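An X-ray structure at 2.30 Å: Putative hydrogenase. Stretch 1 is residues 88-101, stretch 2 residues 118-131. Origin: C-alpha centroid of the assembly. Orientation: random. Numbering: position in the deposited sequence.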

# COMPACT_ATOMS: atom_id res chain seq x y z
N MSE B 88 20.90 -1.53 24.72
CA MSE B 88 19.66 -1.16 24.08
C MSE B 88 18.51 -1.58 24.97
O MSE B 88 17.45 -0.95 24.98
CB MSE B 88 19.53 -1.85 22.73
CG MSE B 88 20.62 -1.47 21.75
SE MSE B 88 20.29 -2.19 19.99
CE MSE B 88 18.72 -1.20 19.52
N LYS B 89 18.73 -2.66 25.70
CA LYS B 89 17.74 -3.21 26.62
C LYS B 89 17.35 -2.14 27.64
O LYS B 89 16.20 -2.07 28.08
CB LYS B 89 18.32 -4.44 27.32
CG LYS B 89 17.35 -5.25 28.14
CD LYS B 89 16.35 -6.01 27.29
CE LYS B 89 15.24 -5.10 26.77
NZ LYS B 89 14.25 -5.84 25.93
N ASN B 90 18.31 -1.29 27.99
CA ASN B 90 18.08 -0.21 28.93
C ASN B 90 17.22 0.88 28.31
O ASN B 90 16.37 1.46 28.98
CB ASN B 90 19.40 0.40 29.41
CG ASN B 90 20.27 -0.59 30.17
OD1 ASN B 90 19.78 -1.38 30.97
ND2 ASN B 90 21.57 -0.52 29.93
N VAL B 91 17.47 1.16 27.04
CA VAL B 91 16.69 2.18 26.33
C VAL B 91 15.27 1.66 26.13
O VAL B 91 14.31 2.42 26.22
CB VAL B 91 17.30 2.51 24.95
CG1 VAL B 91 16.45 3.56 24.27
CG2 VAL B 91 18.72 3.01 25.11
N SER B 92 15.15 0.37 25.84
CA SER B 92 13.85 -0.24 25.66
C SER B 92 13.05 -0.12 26.97
O SER B 92 11.85 0.16 26.95
CB SER B 92 14.00 -1.71 25.29
OG SER B 92 14.60 -1.88 24.02
N GLN B 93 13.71 -0.34 28.09
CA GLN B 93 13.07 -0.25 29.40
C GLN B 93 12.62 1.18 29.71
O GLN B 93 11.48 1.40 30.09
CB GLN B 93 14.04 -0.71 30.49
CG GLN B 93 14.41 -2.18 30.45
CD GLN B 93 13.20 -3.10 30.56
OE1 GLN B 93 12.52 -3.38 29.56
NE2 GLN B 93 12.92 -3.57 31.77
N ARG B 94 13.54 2.13 29.58
CA ARG B 94 13.26 3.54 29.83
C ARG B 94 12.11 4.02 28.95
O ARG B 94 11.36 4.92 29.32
CB ARG B 94 14.51 4.37 29.54
CG ARG B 94 14.33 5.87 29.69
CD ARG B 94 14.27 6.29 31.16
NE ARG B 94 15.57 6.15 31.82
CZ ARG B 94 16.58 6.99 31.68
NH1 ARG B 94 17.72 6.77 32.32
NH2 ARG B 94 16.46 8.06 30.90
N LEU B 95 11.99 3.40 27.78
CA LEU B 95 10.96 3.74 26.81
C LEU B 95 9.55 3.29 27.23
O LEU B 95 8.58 4.03 27.08
CB LEU B 95 11.31 3.14 25.45
CG LEU B 95 10.43 3.50 24.24
CD1 LEU B 95 10.55 4.99 23.92
CD2 LEU B 95 10.88 2.67 23.05
N LYS B 96 9.45 2.07 27.76
CA LYS B 96 8.16 1.55 28.20
C LYS B 96 7.72 2.33 29.43
O LYS B 96 6.58 2.77 29.53
CB LYS B 96 8.27 0.08 28.58
CG LYS B 96 9.10 -0.73 27.62
CD LYS B 96 9.27 -2.16 28.11
CE LYS B 96 8.00 -2.96 27.92
NZ LYS B 96 8.23 -4.38 28.28
N GLU B 97 8.66 2.51 30.35
CA GLU B 97 8.41 3.22 31.60
C GLU B 97 7.90 4.64 31.42
O GLU B 97 6.91 5.02 32.04
CB GLU B 97 9.69 3.24 32.46
CG GLU B 97 10.28 1.85 32.75
CD GLU B 97 11.51 1.89 33.63
OE1 GLU B 97 12.44 2.67 33.33
OE2 GLU B 97 11.56 1.13 34.62
N LYS B 98 8.56 5.43 30.57
CA LYS B 98 8.14 6.82 30.34
C LYS B 98 6.79 6.94 29.65
O LYS B 98 6.01 7.83 29.97
CB LYS B 98 9.20 7.57 29.53
CG LYS B 98 9.66 8.89 30.17
CD LYS B 98 8.50 9.73 30.68
CE LYS B 98 8.93 11.12 31.11
NZ LYS B 98 10.02 11.08 32.13
N VAL B 99 6.53 6.04 28.71
CA VAL B 99 5.26 6.04 27.98
C VAL B 99 4.14 5.62 28.93
O VAL B 99 3.11 6.28 29.03
CB VAL B 99 5.32 5.06 26.78
CG1 VAL B 99 3.96 4.93 26.12
CG2 VAL B 99 6.35 5.56 25.78
N ARG B 100 4.35 4.50 29.62
CA ARG B 100 3.40 3.99 30.59
C ARG B 100 3.07 5.14 31.54
O ARG B 100 1.92 5.36 31.90
CB ARG B 100 4.05 2.85 31.37
CG ARG B 100 3.28 2.41 32.61
CD ARG B 100 2.09 1.57 32.22
NE ARG B 100 2.50 0.28 31.69
CZ ARG B 100 1.66 -0.60 31.14
NH1 ARG B 100 0.36 -0.32 31.05
NH2 ARG B 100 2.12 -1.76 30.70
N GLU B 101 4.10 5.86 31.95
CA GLU B 101 3.97 6.99 32.86
C GLU B 101 3.21 8.18 32.28
O GLU B 101 2.51 8.89 33.01
CB GLU B 101 5.37 7.42 33.31
CG GLU B 101 5.44 8.84 33.85
CD GLU B 101 6.87 9.27 34.14
OE1 GLU B 101 7.11 10.48 34.32
OE2 GLU B 101 7.76 8.39 34.17
N GLY B 118 11.60 -3.26 17.12
CA GLY B 118 11.52 -4.00 18.37
C GLY B 118 11.00 -3.15 19.50
O GLY B 118 10.45 -3.66 20.48
N ASP B 119 11.19 -1.84 19.38
CA ASP B 119 10.73 -0.90 20.38
C ASP B 119 9.33 -0.46 20.02
O ASP B 119 8.55 -0.10 20.89
CB ASP B 119 11.65 0.32 20.45
CG ASP B 119 13.01 -0.01 21.00
OD1 ASP B 119 13.07 -0.58 22.10
OD2 ASP B 119 14.01 0.30 20.34
N GLN B 120 9.03 -0.48 18.72
CA GLN B 120 7.70 -0.10 18.26
C GLN B 120 6.70 -1.12 18.76
O GLN B 120 5.56 -0.80 19.05
CB GLN B 120 7.66 -0.02 16.74
CG GLN B 120 8.57 1.04 16.18
CD GLN B 120 8.25 1.35 14.76
OE1 GLN B 120 8.41 0.52 13.87
NE2 GLN B 120 7.76 2.56 14.52
N LYS B 121 7.15 -2.36 18.85
CA LYS B 121 6.31 -3.43 19.35
C LYS B 121 6.06 -3.23 20.84
O LYS B 121 4.92 -3.20 21.29
CB LYS B 121 6.98 -4.78 19.13
CG LYS B 121 7.07 -5.21 17.69
CD LYS B 121 7.60 -6.63 17.64
CE LYS B 121 7.55 -7.19 16.24
NZ LYS B 121 8.03 -8.60 16.23
N GLN B 122 7.14 -3.09 21.61
CA GLN B 122 7.05 -2.92 23.06
C GLN B 122 6.24 -1.68 23.46
O GLN B 122 5.55 -1.67 24.48
CB GLN B 122 8.45 -2.85 23.68
CG GLN B 122 9.22 -4.17 23.62
CD GLN B 122 10.47 -4.16 24.49
OE1 GLN B 122 10.39 -3.98 25.72
NE2 GLN B 122 11.64 -4.37 23.87
N VAL B 123 6.34 -0.64 22.64
CA VAL B 123 5.63 0.60 22.89
C VAL B 123 4.17 0.44 22.48
O VAL B 123 3.29 1.08 23.05
CB VAL B 123 6.25 1.78 22.11
CG1 VAL B 123 5.32 2.99 22.13
CG2 VAL B 123 7.61 2.14 22.72
N PHE B 124 3.91 -0.43 21.51
CA PHE B 124 2.55 -0.67 21.04
C PHE B 124 1.76 -1.41 22.12
O PHE B 124 0.55 -1.21 22.28
CB PHE B 124 2.58 -1.46 19.73
CG PHE B 124 1.25 -2.04 19.34
CD1 PHE B 124 0.89 -3.32 19.75
CD2 PHE B 124 0.36 -1.30 18.59
CE1 PHE B 124 -0.35 -3.86 19.41
CE2 PHE B 124 -0.89 -1.83 18.25
CZ PHE B 124 -1.24 -3.11 18.66
N GLU B 125 2.45 -2.27 22.86
CA GLU B 125 1.81 -3.04 23.92
C GLU B 125 1.30 -2.10 25.02
O GLU B 125 0.21 -2.29 25.58
CB GLU B 125 2.81 -4.02 24.53
CG GLU B 125 3.59 -4.86 23.51
CD GLU B 125 2.70 -5.57 22.49
OE1 GLU B 125 1.67 -6.16 22.90
OE2 GLU B 125 3.04 -5.54 21.28
N VAL B 126 2.09 -1.08 25.33
CA VAL B 126 1.74 -0.11 26.35
C VAL B 126 0.57 0.75 25.89
O VAL B 126 -0.28 1.15 26.69
CB VAL B 126 2.95 0.81 26.68
CG1 VAL B 126 2.54 1.90 27.65
CG2 VAL B 126 4.08 -0.00 27.26
N VAL B 127 0.53 1.03 24.59
CA VAL B 127 -0.52 1.87 24.03
C VAL B 127 -1.85 1.16 23.90
O VAL B 127 -2.89 1.73 24.24
CB VAL B 127 -0.10 2.43 22.67
CG1 VAL B 127 -1.18 3.31 22.10
CG2 VAL B 127 1.16 3.24 22.82
N LYS B 128 -1.83 -0.07 23.40
CA LYS B 128 -3.07 -0.83 23.24
C LYS B 128 -3.68 -1.03 24.62
O LYS B 128 -4.87 -1.30 24.78
CB LYS B 128 -2.79 -2.19 22.58
CG LYS B 128 -1.81 -3.08 23.37
CD LYS B 128 -2.30 -4.53 23.46
CE LYS B 128 -2.29 -5.25 22.12
NZ LYS B 128 -0.95 -5.81 21.80
N GLU B 129 -2.84 -0.87 25.64
CA GLU B 129 -3.23 -1.02 27.03
C GLU B 129 -4.17 0.08 27.49
O GLU B 129 -5.05 -0.16 28.32
CB GLU B 129 -1.97 -1.01 27.90
CG GLU B 129 -2.19 -1.39 29.36
CD GLU B 129 -2.01 -2.88 29.61
OE1 GLU B 129 -2.69 -3.68 28.92
OE2 GLU B 129 -1.20 -3.24 30.48
N TYR B 130 -3.99 1.28 26.96
CA TYR B 130 -4.80 2.45 27.35
C TYR B 130 -5.89 2.90 26.39
O TYR B 130 -6.60 3.87 26.67
CB TYR B 130 -3.87 3.64 27.66
CG TYR B 130 -2.99 3.40 28.86
CD1 TYR B 130 -2.00 2.42 28.84
CD2 TYR B 130 -3.18 4.13 30.03
CE1 TYR B 130 -1.24 2.15 29.97
CE2 TYR B 130 -2.42 3.88 31.16
CZ TYR B 130 -1.45 2.89 31.13
OH TYR B 130 -0.71 2.62 32.26
N GLY B 131 -6.03 2.22 25.26
CA GLY B 131 -7.06 2.59 24.30
C GLY B 131 -6.74 3.80 23.44
O GLY B 131 -7.65 4.44 22.89
O HOH W 1 10.60 -5.07 28.67

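Both stretches are helical and belong to one chain. Residues 88-101 lie inside a longer helix, and the second helix runs through most of 118-131. The two axes point nearly the same way, 22° apart, and approach to 9.5 Å. The CA atoms of S92 and D119 are 6.2 Å apart, those of K96 and V123 6.0 Å, and those of R100 and V126 6.1 Å. The contact buries 686 Å², counting both sides.

Main-chain donors and acceptors are largely spent inside each helix. S92 N bonds to M88 O at 2.8 Å, and R100 N to K96 O at 2.8 Å. In the second helix, V123 N bonds to D119 O at 2.9 Å. No backbone hydrogen bond crosses between the stretches, so the bonding there is left to side chains.

At the N-terminal end, S92 meets D119. Both residues are buried, and both CB atoms point toward the other helix. S92 OG lies 2.8 Å from D119 OD1, a short hydrogen-bonding distance. It also lies 3.1 Å from M88 O, one turn back in its own helix. The hydroxyl has one proton for these two acceptors, and the geometry does not settle which receives it.

Next to this polar pair the contact is apolar. L95 CD2 packs against V123 CG2 at 3.3 Å and reaches D119 CB at 3.6 Å. Further along, V99 CG1 meets V126 CG1 at 3.7 Å. V126 CG1 also lies 3.7 Å from R100 CA, so this valine packs against backbone as well as side chain. These groups have no polar needs and fill the space between the helices.

Water 1 joins Q93, K96 and Q122 in a small polar cluster. The CA-to-CB bond of K96 points sideways, but the end of the side chain comes nearer to the second helix. K96 NZ gives a weak hydrogen bond to Q122 OE1 at 3.4 Å. Its closer partner is water 1, which accepts from K96 NZ at 2.5 Å. The same water donates to Q93 OE1 at 2.7 Å and to Q122 OE1 at 3.2 Å. Thus one water takes a proton from K96 NZ in a hydrogen bond and links the side-chain oxygens of Q93 and Q122, two acceptors that could not bond to each other. Q122 NE2 lies 3.8 Å from S92 CB, a packing contact.

R100 covers the C-terminal end and loses more area to the other stretch than any other residue here. Its NH1 forms a salt bridge with E129 OE2 at 3.4 Å; as a hydrogen bond this is weak. R100 NH1 also donates weakly to Y130 OH at 3.4 Å, with a nearly straight N-H...O angle of 177°. One nitrogen therefore serves two acceptors. V126 CG2 lies over one face of the guanidinium, while NH1 sits at the edge of the Y130 ring.

Within the second stretch, K128 NZ forms a salt bridge with E125 OE1 at 2.9 Å. G131 follows the helix with positive phi, a conformation that favours glycine.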